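Ribosomal large subunit pseudouridine synthase D (Escherichia coli, PDB 1PRZ) probably isomerises uridine to pseudouridine at positions 1911, 1915 and 1917 of 23S ribosomal RNA. Local coordinates at residues I162-A167 against P177-R182. Numbering follows the deposited sequence.
Sequences IRVHMA and PVYGGR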
# COMPACT_ATOMS: atom_id res chain seq x y z
N ILE A 162 -7.16 1.67 -3.13
CA ILE A 162 -6.38 2.62 -3.94
C ILE A 162 -6.22 2.14 -5.39
O ILE A 162 -6.39 2.90 -6.34
CB ILE A 162 -5.00 2.87 -3.34
CG1 ILE A 162 -5.15 3.69 -2.05
CG2 ILE A 162 -4.09 3.61 -4.37
CD1 ILE A 162 -3.84 3.87 -1.31
N ARG A 163 -5.89 0.87 -5.56
CA ARG A 163 -5.72 0.36 -6.91
C ARG A 163 -6.99 0.49 -7.77
O ARG A 163 -6.90 0.90 -8.95
CB ARG A 163 -5.31 -1.10 -6.88
CG ARG A 163 -3.95 -1.35 -6.38
CD ARG A 163 -3.54 -2.70 -6.98
NE ARG A 163 -3.70 -3.74 -6.04
CZ ARG A 163 -3.68 -5.03 -6.34
NH1 ARG A 163 -3.51 -5.48 -7.60
NH2 ARG A 163 -3.79 -5.86 -5.34
N VAL A 164 -8.15 0.14 -7.21
CA VAL A 164 -9.37 0.21 -8.02
C VAL A 164 -9.85 1.65 -8.21
O VAL A 164 -10.33 2.00 -9.28
CB VAL A 164 -10.52 -0.70 -7.47
CG1 VAL A 164 -11.14 -0.12 -6.22
CG2 VAL A 164 -11.60 -0.85 -8.56
N HIS A 165 -9.66 2.50 -7.20
CA HIS A 165 -10.07 3.89 -7.34
C HIS A 165 -9.23 4.60 -8.39
O HIS A 165 -9.76 5.37 -9.20
CB HIS A 165 -9.96 4.65 -6.01
CG HIS A 165 -11.21 4.60 -5.19
ND1 HIS A 165 -12.40 4.09 -5.68
CD2 HIS A 165 -11.47 5.03 -3.93
CE1 HIS A 165 -13.34 4.21 -4.76
NE2 HIS A 165 -12.80 4.78 -3.69
N MSE A 166 -7.92 4.35 -8.37
CA MSE A 166 -7.05 4.98 -9.35
C MSE A 166 -7.41 4.46 -10.74
O MSE A 166 -7.52 5.23 -11.71
CB MSE A 166 -5.57 4.73 -9.02
CG MSE A 166 -5.08 5.52 -7.78
SE MSE A 166 -5.37 7.50 -7.90
CE MSE A 166 -7.04 7.61 -6.91
N ALA A 167 -7.58 3.15 -10.86
CA ALA A 167 -7.95 2.62 -12.17
C ALA A 167 -9.27 3.26 -12.63
O ALA A 167 -9.43 3.56 -13.81
CB ALA A 167 -8.09 1.11 -12.12
N PRO A 177 -0.60 -5.80 -11.77
CA PRO A 177 -0.90 -6.93 -12.65
C PRO A 177 -2.39 -7.18 -12.84
O PRO A 177 -2.79 -7.95 -13.73
CB PRO A 177 -0.17 -8.10 -11.97
CG PRO A 177 -0.31 -7.77 -10.51
CD PRO A 177 -0.15 -6.26 -10.43
N VAL A 178 -3.22 -6.54 -12.02
CA VAL A 178 -4.66 -6.73 -12.11
C VAL A 178 -5.35 -5.58 -12.86
O VAL A 178 -6.02 -5.78 -13.88
CB VAL A 178 -5.30 -6.88 -10.69
CG1 VAL A 178 -6.82 -7.01 -10.81
CG2 VAL A 178 -4.72 -8.11 -9.97
N TYR A 179 -5.17 -4.36 -12.35
CA TYR A 179 -5.82 -3.19 -12.94
C TYR A 179 -5.01 -2.49 -14.03
O TYR A 179 -5.56 -1.71 -14.82
CB TYR A 179 -6.16 -2.21 -11.83
CG TYR A 179 -6.99 -2.85 -10.76
CD1 TYR A 179 -8.34 -3.12 -10.98
CD2 TYR A 179 -6.41 -3.25 -9.55
CE1 TYR A 179 -9.11 -3.77 -10.03
CE2 TYR A 179 -7.16 -3.90 -8.59
CZ TYR A 179 -8.52 -4.17 -8.84
OH TYR A 179 -9.25 -4.88 -7.93
N GLY A 180 -3.72 -2.75 -14.07
CA GLY A 180 -2.90 -2.12 -15.08
C GLY A 180 -2.78 -2.91 -16.38
O GLY A 180 -3.05 -4.12 -16.44
N GLY A 181 -2.38 -2.22 -17.44
CA GLY A 181 -2.19 -2.88 -18.71
C GLY A 181 -0.69 -2.96 -18.91
O GLY A 181 0.06 -2.94 -17.93
N ARG A 182 -0.26 -3.05 -20.16
CA ARG A 182 1.16 -3.13 -20.50
C ARG A 182 1.82 -1.79 -20.24
O ARG A 182 1.20 -0.74 -20.42
CB ARG A 182 1.34 -3.48 -21.98
CG ARG A 182 0.78 -4.82 -22.41
CD ARG A 182 1.89 -5.82 -22.62
NE ARG A 182 1.41 -7.06 -23.24
CZ ARG A 182 1.07 -7.21 -24.53
NH1 ARG A 182 1.16 -6.20 -25.39
NH2 ARG A 182 0.65 -8.40 -24.95
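Tyr179 lays one face of its ring along the helix that carries Arg163, Val164 and Ala167, in a contact that rests on packing, with no hydrogen bond between the two segments. The backbone at Arg163 C and Val164 N lies under that face, and Arg163 CB comes 3.6 Å from Tyr179 CD2. Val164 CG2 is 4.1 Å from Tyr179 CE1. Ala167 CB meets Tyr179 CB at 3.9 Å. The other face is covered by Val178 CG1, 3.7 Å above the ring plane, making the ring a layer between helix and loop. A bend at chi3 (-100°) carries the Arg163 guanidinium across the ring's CE2 side, its plane 79° from the ring's, and Arg163 NH1 lies 3.7 Å from Val178 CG2.

Salt bridges join NH2 to Asp65, probably the active-site aspartate, and NH1 to Asp176, so this packing probably helps position the arginine there. Tyr179 OH is hydrogen-bonded to His160 ND1 and Met125 N. Replacing Tyr179 with an alanine would probably open a gap beside the Arg163 aliphatic chain and leave both without their hydroxyl partner.

Thus the loop before helix 191-199 folds back on helix 161-168, whose Val164 also touches Ile115 of strand 109-117, while Ile162 and Met166 pack on strand 147-154.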